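Local coordinates for putative metal-sulfur cluster biosynthesis proteins YuaD (Bacillus subtilis, PDB 1ORU), which is of unknown function but belongs to the MOSC family, whose members are thought to bind molybdenum and pyridoxal phosphate, at residues T107-G112 and R161-I166; R66-I71 and C165-P170; M84-I89 and S141-Q146. All blocks are in the same frame, centred on the assembly; numbering follows the deposited sequence.

Interactions 1 and 2 are neighbours in the curled mixed sheet of the MOSC domain, their centres about 10 Å apart. Both use strand 163-169 and share C165 and I166; a probable backbone hydrogen bond from I71 to I163 ties one to the other, and both touch the second subunit. Interaction 3 stands apart, its centre about 26 Å from that of interaction 1 and 29 Å from that of interaction 2, among helical ends on the opposite side of the chain's centre from interaction 2. Along the chain, 84-89 and 141-146 fall inside the span closed by interaction 2, while the segments of interactions 1 and 3 alternate. The barrel-like sheet and its helical appendage are thus built from interleaved stretches.

Interaction 1 (T107-G112 and R161-I166); sequences TSLKEG and RGIVCI
T107 sets its hydroxyl against the backbone of the chain entering strand 163-169. OG1 stands anti to its own carbonyl carbon (chi1 -58°), and G162 N donates to T107 OG1 over 2.9 Å with an N-H...O angle of 150°. R161 N is also close, 3.4 Å from T107 OG1, but it points too poorly to bond. The same hydroxyl is hydrogen-bonded to E76 in helix 74-84, so two bonds grip it, and the methyl CG2 is left alongside the G162 carbonyl. G162 has a positive phi, where a CB would clash with the carbonyl oxygen of R161. An alanine here in place of T107 would lose the hydroxyl with both its bonds and the CG2 methyl, and would probably leave the approach to the strand less firmly held to the loop and to helix 74-84.

All this happens on one flank of the MOSC domain's beta barrel, where the loop between strands 98-101 and 114-116 lies over the start of strand 163-169. The next residue in, I163, turns up toward that loop. Its CG1 takes the crowded position between backbone N and carbonyl carbon (chi1 63°), and the extended branch brings I163 CD1 to 3.9 Å from L109 CD2, the two side chains crossing obliquely. The other branch, I163 CG2, lies 4.0 Å from T107 CA. L109, with CG anti to its backbone N, also reaches V181 and S183 of strand 178-184. R161 heads the other way, its guanidinium NH2 bonded to the carbonyl of L94.

Interaction 2 (R66-I71 and C165-P170); sequences RRQISI and CIVERP. With SO4 (sulfate ion), chain F.
The carbonyl oxygen of C165 is met by two successive amides: I69 N binds C165 O at 2.9 Å, and Q68 N makes a weak bond to the same atom. C165 N returns a bond to I69 O at 2.8 Å. The Q68 side chain adds a bond further along the strand: it runs out extended, and its OE1 accepts from V167 N at 3.0 Å along an almost straight N-H (178°), though the donor lies 47° above the carbonyl plane. The I69 and V167 side chains cross obliquely, CG1 of I69 4.0 Å from CG2 of V167, and I71 CD1 rests 3.8 Å from C165 SG.

With Q68 and I69 both opposite C165, this is a classic beta bulge where antiparallel strands 69-73 and 163-169 of the barrel-like MOSC sheet meet.

In the next shell, water 1 donates to both Q68 OE1 and V167 O, bridging side chain and strand, while Q68 NE2 is held by the carbonyl of N65. F33 packs on both I69 and V167. From a second classic bulge, at E168 and R169, R169 NH2 donates to O1 of a sulfate at 3.1 Å; that ion, probably from the crystallisation liquor, is also bound by E62 N of the second subunit.

Interaction 3 (M84-I89 and S141-Q146); sequences MGVPRI and SYYPDQ
Y143 carries most of the contact, laying its ring against the chain that leaves helix 74-84, with Q146 as the second contributor from its segment. That helix ends in a Schellman motif at G85, which has the positive phi of that motif, and V86 follows it over the tyrosine ring. V86 CB sits over one ring face, 3.9 Å from the Y143 centroid and 28° off the normal, a CH-pi contact. V86 CG1 lies over the same face, toward the CD2 side, 3.5 Å from Y143 CD2. P87 reaches the far end of the ring tip to tip: its CG is 3.1 Å from Y143 OH, a snug fit. L149 of helix 149-156 touches both V86 and Y143, while W93 also packs on Y143.

The other side is looser and wetter. R88, an exposed residue, starts with CG in the crowded position (chi1 58°), 3.4 Å from Y143 OH, then runs straight out to NE. That NE is linked to the phenol through water 2, which accepts from R88 NE and donates to Y143 OH, both at 2.8 Å. P87, R88 and Y143 also touch a crystal neighbour, so the arginine's pose may owe something to the lattice. Toward the other end, Q146 closes a type I turn that starts at Y143, its N bonded to Y143 O, and lays its side chain near V86.

The polar end of the contact is the phenol: Y143 OH donates to R88 O at 2.8 Å, in the carbonyl plane and on a lone pair. Donating to a carbonyl while accepting from water, the hydroxyl is engaged in both roles. The donated bond would be expected to keep the phenol protonated, and it fixes the ring's tip to the loop backbone at the solvent margin.

Interaction 1 (T107-G112 and R161-I166)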
loop_
_atom_site.group_PDB
_atom_site.type_symbol
_atom_site.label_atom_id
_atom_site.label_comp_id
_atom_site.label_asym_id
_atom_site.label_seq_id
_atom_site.Cartn_x
_atom_site.Cartn_y
_atom_site.Cartn_z
ATOM N N THR A 107 12.988 -7.168 -4.775
ATOM C CA THR A 107 11.781 -7.819 -4.298
ATOM C C THR A 107 11.555 -7.650 -2.796
ATOM O O THR A 107 10.414 -7.710 -2.324
ATOM C CB THR A 107 11.794 -9.314 -4.686
ATOM O OG1 THR A 107 11.918 -9.423 -6.113
ATOM C CG2 THR A 107 10.504 -9.995 -4.256
ATOM N N SER A 108 12.628 -7.412 -2.047
ATOM C CA SER A 108 12.505 -7.232 -0.600
ATOM C C SER A 108 12.151 -5.806 -0.179
ATOM O O SER A 108 11.915 -5.558 1.002
ATOM C CB SER A 108 13.798 -7.642 0.106
ATOM O OG SER A 108 14.035 -9.030 -0.040
ATOM N N LEU A 109 12.127 -4.869 -1.122
ATOM C CA LEU A 109 11.798 -3.484 -0.785
ATOM C C LEU A 109 10.439 -3.460 -0.083
ATOM O O LEU A 109 9.425 -3.860 -0.654
ATOM C CB LEU A 109 11.753 -2.623 -2.047
ATOM C CG LEU A 109 11.610 -1.113 -1.823
ATOM C CD1 LEU A 109 12.854 -0.565 -1.133
ATOM C CD2 LEU A 109 11.402 -0.424 -3.159
ATOM N N LYS A 110 10.413 -2.969 1.148
ATOM C CA LYS A 110 9.173 -2.956 1.913
ATOM C C LYS A 110 8.091 -1.991 1.442
ATOM O O LYS A 110 8.375 -0.946 0.859
ATOM C CB LYS A 110 9.482 -2.703 3.391
ATOM C CG LYS A 110 10.283 -3.824 4.034
ATOM C CD LYS A 110 10.664 -3.505 5.469
ATOM C CE LYS A 110 11.513 -4.620 6.074
ATOM N NZ LYS A 110 12.035 -4.264 7.431
ATOM N N GLU A 111 6.840 -2.375 1.684
ATOM C CA GLU A 111 5.705 -1.539 1.325
ATOM C C GLU A 111 5.905 -0.212 2.060
ATOM O O GLU A 111 6.349 -0.198 3.209
ATOM C CB GLU A 111 4.388 -2.206 1.762
ATOM C CG GLU A 111 4.013 -3.472 0.964
ATOM C CD GLU A 111 4.618 -4.761 1.524
ATOM O OE1 GLU A 111 5.667 -4.697 2.202
ATOM O OE2 GLU A 111 4.047 -5.851 1.270
ATOM N N GLY A 112 5.596 0.901 1.402
ATOM C CA GLY A 112 5.784 2.192 2.042
ATOM C C GLY A 112 7.039 2.883 1.536
ATOM O O GLY A 112 7.221 4.085 1.736
ATOM N N ARG A 161 10.803 -11.892 -8.097
ATOM C CA ARG A 161 10.055 -11.541 -9.293
ATOM C C ARG A 161 9.706 -10.053 -9.365
ATOM O O ARG A 161 8.989 -9.623 -10.266
ATOM C CB ARG A 161 8.788 -12.399 -9.389
ATOM C CG ARG A 161 8.094 -12.340 -10.744
ATOM C CD ARG A 161 6.662 -11.889 -10.580
ATOM N NE ARG A 161 5.935 -11.780 -11.843
ATOM C CZ ARG A 161 6.144 -10.849 -12.771
ATOM N NH1 ARG A 161 7.081 -9.917 -12.602
ATOM N NH2 ARG A 161 5.389 -10.832 -13.861
ATOM N N GLY A 162 10.216 -9.264 -8.424
ATOM C CA GLY A 162 9.941 -7.836 -8.450
ATOM C C GLY A 162 8.789 -7.362 -7.578
ATOM O O GLY A 162 8.229 -8.125 -6.790
ATOM N N ILE A 163 8.422 -6.094 -7.749
ATOM C CA ILE A 163 7.360 -5.473 -6.967
ATOM C C ILE A 163 6.348 -4.734 -7.834
ATOM O O ILE A 163 6.541 -4.564 -9.043
ATOM C CB ILE A 163 7.957 -4.443 -5.982
ATOM C CG1 ILE A 163 8.638 -3.311 -6.774
ATOM C CG2 ILE A 163 8.964 -5.125 -5.063
ATOM C CD1 ILE A 163 9.294 -2.227 -5.926
ATOM N N VAL A 164 5.258 -4.312 -7.202
ATOM C CA VAL A 164 4.231 -3.526 -7.871
ATOM C C VAL A 164 4.113 -2.233 -7.077
ATOM O O VAL A 164 4.360 -2.218 -5.869
ATOM C CB VAL A 164 2.863 -4.244 -7.918
ATOM C CG1 VAL A 164 2.887 -5.317 -8.995
ATOM C CG2 VAL A 164 2.538 -4.856 -6.566
ATOM N N CYS A 165 3.740 -1.153 -7.760
ATOM C CA CYS A 165 3.618 0.159 -7.135
ATOM C C CYS A 165 2.404 0.947 -7.603
ATOM O O CYS A 165 1.803 0.649 -8.631
ATOM C CB CYS A 165 4.842 1.031 -7.457
ATOM S SG CYS A 165 6.458 0.404 -6.973
ATOM N N ILE A 166 2.076 1.977 -6.830
ATOM C CA ILE A 166 0.999 2.906 -7.148
ATOM C C ILE A 166 1.753 4.188 -7.497
ATOM O O ILE A 166 2.844 4.413 -6.972
ATOM C CB ILE A 166 0.110 3.174 -5.910
ATOM C CG1 ILE A 166 -0.903 2.041 -5.742
ATOM C CG2 ILE A 166 -0.570 4.531 -6.026
ATOM C CD1 ILE A 166 -1.665 2.118 -4.416
#

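Interaction 2 (R66-I71 and C165-P170)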
loop_
_atom_site.group_PDB
_atom_site.type_symbol
_atom_site.label_atom_id
_atom_site.label_comp_id
_atom_site.label_asym_id
_atom_site.label_seq_id
_atom_site.Cartn_x
_atom_site.Cartn_y
_atom_site.Cartn_z
ATOM N N ARG A 66 -4.471 -1.364 -7.314
ATOM C CA ARG A 66 -3.260 -1.305 -6.513
ATOM C C ARG A 66 -1.994 -1.629 -7.314
ATOM O O ARG A 66 -0.901 -1.176 -6.979
ATOM C CB ARG A 66 -3.414 -2.301 -5.372
ATOM C CG ARG A 66 -2.259 -2.387 -4.433
ATOM C CD ARG A 66 -2.389 -3.636 -3.586
ATOM N NE ARG A 66 -1.456 -3.598 -2.470
ATOM C CZ ARG A 66 -0.931 -4.672 -1.894
ATOM N NH1 ARG A 66 -1.244 -5.881 -2.337
ATOM N NH2 ARG A 66 -0.101 -4.531 -0.867
ATOM N N ARG A 67 -2.148 -2.419 -8.370
ATOM C CA ARG A 67 -1.020 -2.825 -9.202
ATOM C C ARG A 67 -0.917 -1.952 -10.455
ATOM O O ARG A 67 -1.133 -2.418 -11.577
ATOM C CB ARG A 67 -1.187 -4.300 -9.576
ATOM C CG ARG A 67 -1.193 -5.237 -8.361
ATOM C CD ARG A 67 -1.758 -6.613 -8.710
ATOM N NE ARG A 67 -1.013 -7.230 -9.802
ATOM C CZ ARG A 67 0.130 -7.894 -9.657
ATOM N NH1 ARG A 67 0.666 -8.048 -8.454
ATOM N NH2 ARG A 67 0.754 -8.375 -10.726
ATOM N N GLN A 68 -0.575 -0.683 -10.253
ATOM C CA GLN A 68 -0.465 0.277 -11.350
ATOM C C GLN A 68 0.827 0.199 -12.148
ATOM O O GLN A 68 0.813 0.363 -13.363
ATOM C CB GLN A 68 -0.631 1.698 -10.808
ATOM C CG GLN A 68 -2.032 1.986 -10.310
ATOM C CD GLN A 68 -2.122 3.289 -9.540
ATOM O OE1 GLN A 68 -1.326 4.201 -9.751
ATOM N NE2 GLN A 68 -3.104 3.387 -8.654
ATOM N N ILE A 69 1.940 -0.047 -11.464
ATOM C CA ILE A 69 3.242 -0.118 -12.123
ATOM C C ILE A 69 3.991 -1.359 -11.658
ATOM O O ILE A 69 4.048 -1.647 -10.464
ATOM C CB ILE A 69 4.109 1.125 -11.781
ATOM C CG1 ILE A 69 3.389 2.411 -12.203
ATOM C CG2 ILE A 69 5.462 1.028 -12.481
ATOM C CD1 ILE A 69 3.249 2.586 -13.712
ATOM N N SER A 70 4.563 -2.091 -12.607
ATOM C CA SER A 70 5.307 -3.299 -12.289
ATOM C C SER A 70 6.794 -3.046 -12.484
ATOM O O SER A 70 7.203 -2.522 -13.523
ATOM C CB SER A 70 4.851 -4.443 -13.195
ATOM O OG SER A 70 5.594 -5.615 -12.933
ATOM N N ILE A 71 7.597 -3.412 -11.487
ATOM C CA ILE A 71 9.042 -3.210 -11.559
ATOM C C ILE A 71 9.843 -4.490 -11.305
ATOM O O ILE A 71 9.503 -5.282 -10.426
ATOM C CB ILE A 71 9.528 -2.171 -10.519
ATOM C CG1 ILE A 71 8.710 -0.882 -10.628
ATOM C CG2 ILE A 71 11.012 -1.882 -10.729
ATOM C CD1 ILE A 71 9.142 0.187 -9.634
ATOM N N CYS A 165 3.740 -1.153 -7.760
ATOM C CA CYS A 165 3.618 0.159 -7.135
ATOM C C CYS A 165 2.404 0.947 -7.603
ATOM O O CYS A 165 1.803 0.649 -8.631
ATOM C CB CYS A 165 4.842 1.031 -7.457
ATOM S SG CYS A 165 6.458 0.404 -6.973
ATOM N N ILE A 166 2.076 1.977 -6.830
ATOM C CA ILE A 166 0.999 2.906 -7.148
ATOM C C ILE A 166 1.753 4.188 -7.497
ATOM O O ILE A 166 2.844 4.413 -6.972
ATOM C CB ILE A 166 0.110 3.174 -5.910
ATOM C CG1 ILE A 166 -0.903 2.041 -5.742
ATOM C CG2 ILE A 166 -0.570 4.531 -6.026
ATOM C CD1 ILE A 166 -1.665 2.118 -4.416
ATOM N N VAL A 167 1.212 5.009 -8.396
ATOM C CA VAL A 167 1.872 6.274 -8.728
ATOM C C VAL A 167 1.502 7.256 -7.611
ATOM O O VAL A 167 0.326 7.588 -7.433
ATOM C CB VAL A 167 1.390 6.848 -10.089
ATOM C CG1 VAL A 167 1.995 8.232 -10.321
ATOM C CG2 VAL A 167 1.798 5.911 -11.227
ATOM N N GLU A 168 2.502 7.704 -6.854
ATOM C CA GLU A 168 2.275 8.633 -5.752
ATOM C C GLU A 168 2.359 10.091 -6.210
ATOM O O GLU A 168 1.713 10.962 -5.639
ATOM C CB GLU A 168 3.272 8.362 -4.613
ATOM C CG GLU A 168 3.032 9.201 -3.347
ATOM C CD GLU A 168 3.767 8.663 -2.118
ATOM O OE1 GLU A 168 4.780 7.949 -2.291
ATOM O OE2 GLU A 168 3.331 8.966 -0.980
ATOM N N ARG A 169 3.173 10.355 -7.227
ATOM C CA ARG A 169 3.287 11.704 -7.775
ATOM C C ARG A 169 3.527 11.606 -9.274
ATOM O O ARG A 169 4.433 10.901 -9.728
ATOM C CB ARG A 169 4.426 12.500 -7.132
ATOM C CG ARG A 169 4.319 13.991 -7.472
ATOM C CD ARG A 169 5.490 14.812 -6.985
ATOM N NE ARG A 169 5.275 16.237 -7.239
ATOM C CZ ARG A 169 6.204 17.177 -7.080
ATOM N NH1 ARG A 169 7.428 16.852 -6.673
ATOM N NH2 ARG A 169 5.910 18.452 -7.321
ATOM N N PRO A 170 2.711 12.314 -10.069
ATOM C CA PRO A 170 2.836 12.295 -11.529
ATOM C C PRO A 170 4.137 12.907 -12.042
ATOM O O PRO A 170 4.764 13.723 -11.363
ATOM C CB PRO A 170 1.608 13.087 -11.992
ATOM C CG PRO A 170 0.633 12.916 -10.853
ATOM C CD PRO A 170 1.535 13.102 -9.665
HETATM S S SO4 F . 2.423 20.834 -6.349
HETATM O O1 SO4 F . 3.298 20.110 -7.308
HETATM O O2 SO4 F . 1.406 21.619 -7.081
HETATM O O3 SO4 F . 1.738 19.839 -5.499
HETATM O O4 SO4 F . 3.217 21.743 -5.483
HETATM O O HOH W 1 -2.020 6.578 -8.337
#

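Interaction 3 (M84-I89 and S141-Q146)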
loop_
_atom_site.group_PDB
_atom_site.type_symbol
_atom_site.label_atom_id
_atom_site.label_comp_id
_atom_site.label_asym_id
_atom_site.label_seq_id
_atom_site.Cartn_x
_atom_site.Cartn_y
_atom_site.Cartn_z
HETATM N N MSE A 84 16.505 -21.158 -13.742
HETATM C CA MSE A 84 15.710 -21.885 -14.723
HETATM C C MSE A 84 16.569 -22.583 -15.775
HETATM O O MSE A 84 16.075 -23.413 -16.543
HETATM C CB MSE A 84 14.745 -20.937 -15.424
HETATM C CG MSE A 84 13.629 -20.419 -14.533
HETATM SE SE MSE A 84 12.479 -19.276 -15.523
HETATM C CE MSE A 84 11.562 -20.624 -16.585
ATOM N N GLY A 85 17.851 -22.237 -15.817
ATOM C CA GLY A 85 18.737 -22.848 -16.791
ATOM C C GLY A 85 18.583 -22.280 -18.191
ATOM O O GLY A 85 18.848 -22.976 -19.173
ATOM N N VAL A 86 18.146 -21.026 -18.297
ATOM C CA VAL A 86 17.994 -20.383 -19.597
ATOM C C VAL A 86 18.969 -19.209 -19.699
ATOM O O VAL A 86 19.324 -18.599 -18.690
ATOM C CB VAL A 86 16.549 -19.878 -19.834
ATOM C CG1 VAL A 86 15.583 -21.056 -19.855
ATOM C CG2 VAL A 86 16.161 -18.878 -18.758
ATOM N N PRO A 87 19.409 -18.877 -20.924
ATOM C CA PRO A 87 20.352 -17.783 -21.171
ATOM C C PRO A 87 19.919 -16.391 -20.726
ATOM O O PRO A 87 20.752 -15.593 -20.293
ATOM C CB PRO A 87 20.586 -17.867 -22.678
ATOM C CG PRO A 87 19.295 -18.378 -23.185
ATOM C CD PRO A 87 18.954 -19.462 -22.196
ATOM N N ARG A 88 18.629 -16.088 -20.826
ATOM C CA ARG A 88 18.162 -14.770 -20.421
ATOM C C ARG A 88 16.662 -14.674 -20.182
ATOM O O ARG A 88 15.878 -15.460 -20.713
ATOM C CB ARG A 88 18.566 -13.730 -21.470
ATOM C CG ARG A 88 18.041 -14.031 -22.862
ATOM C CD ARG A 88 18.344 -12.904 -23.842
ATOM N NE ARG A 88 17.880 -13.224 -25.190
ATOM C CZ ARG A 88 17.938 -12.389 -26.223
ATOM N NH1 ARG A 88 18.440 -11.172 -26.067
ATOM N NH2 ARG A 88 17.498 -12.772 -27.413
ATOM N N ILE A 89 16.280 -13.695 -19.366
ATOM C CA ILE A 89 14.886 -13.422 -19.043
ATOM C C ILE A 89 14.698 -11.923 -19.267
ATOM O O ILE A 89 15.281 -11.114 -18.554
ATOM C CB ILE A 89 14.570 -13.747 -17.562
ATOM C CG1 ILE A 89 14.662 -15.255 -17.320
ATOM C CG2 ILE A 89 13.187 -13.238 -17.201
ATOM C CD1 ILE A 89 13.627 -16.063 -18.074
ATOM N N SER A 141 7.778 -20.343 -24.399
ATOM C CA SER A 141 7.711 -20.170 -25.847
ATOM C C SER A 141 9.030 -19.716 -26.472
ATOM O O SER A 141 9.246 -19.912 -27.669
ATOM C CB SER A 141 6.581 -19.199 -26.228
ATOM O OG SER A 141 6.858 -17.863 -25.840
ATOM N N TYR A 142 9.910 -19.119 -25.675
ATOM C CA TYR A 142 11.203 -18.668 -26.186
ATOM C C TYR A 142 12.257 -19.768 -26.085
ATOM O O TYR A 142 13.329 -19.668 -26.679
ATOM C CB TYR A 142 11.670 -17.420 -25.431
ATOM C CG TYR A 142 10.922 -16.177 -25.849
ATOM C CD1 TYR A 142 11.235 -15.520 -27.042
ATOM C CD2 TYR A 142 9.863 -15.688 -25.087
ATOM C CE1 TYR A 142 10.506 -14.409 -27.463
ATOM C CE2 TYR A 142 9.127 -14.580 -25.500
ATOM C CZ TYR A 142 9.453 -13.947 -26.688
ATOM O OH TYR A 142 8.714 -12.864 -27.105
ATOM N N TYR A 143 11.939 -20.814 -25.329
ATOM C CA TYR A 143 12.843 -21.944 -25.153
ATOM C C TYR A 143 12.010 -23.220 -25.207
ATOM O O TYR A 143 12.037 -24.034 -24.282
ATOM C CB TYR A 143 13.552 -21.839 -23.805
ATOM C CG TYR A 143 14.309 -20.545 -23.606
ATOM C CD1 TYR A 143 15.403 -20.227 -24.408
ATOM C CD2 TYR A 143 13.947 -19.650 -22.599
ATOM C CE1 TYR A 143 16.123 -19.055 -24.211
ATOM C CE2 TYR A 143 14.663 -18.471 -22.391
ATOM C CZ TYR A 143 15.752 -18.181 -23.199
ATOM O OH TYR A 143 16.483 -17.032 -22.989
ATOM N N PRO A 144 11.267 -23.418 -26.310
ATOM C CA PRO A 144 10.408 -24.591 -26.500
ATOM C C PRO A 144 11.105 -25.946 -26.418
ATOM O O PRO A 144 10.450 -26.964 -26.206
ATOM C CB PRO A 144 9.783 -24.336 -27.871
ATOM C CG PRO A 144 10.869 -23.620 -28.594
ATOM C CD PRO A 144 11.354 -22.632 -27.555
ATOM N N ASP A 145 12.424 -25.966 -26.575
ATOM C CA ASP A 145 13.156 -27.227 -26.517
ATOM C C ASP A 145 13.568 -27.604 -25.096
ATOM O O ASP A 145 14.276 -28.592 -24.887
ATOM C CB ASP A 145 14.386 -27.167 -27.432
ATOM C CG ASP A 145 15.427 -26.172 -26.956
ATOM O OD1 ASP A 145 15.053 -25.047 -26.558
ATOM O OD2 ASP A 145 16.629 -26.516 -26.999
ATOM N N GLN A 146 13.125 -26.812 -24.122
ATOM C CA GLN A 146 13.424 -27.071 -22.713
ATOM C C GLN A 146 12.111 -27.346 -21.980
ATOM O O GLN A 146 11.191 -26.526 -21.990
ATOM C CB GLN A 146 14.153 -25.877 -22.095
ATOM C CG GLN A 146 15.505 -25.615 -22.740
ATOM C CD GLN A 146 16.294 -24.532 -22.036
ATOM O OE1 GLN A 146 16.546 -24.613 -20.831
ATOM N NE2 GLN A 146 16.696 -23.512 -22.785
HETATM O O HOH W 2 16.995 -15.850 -25.528
#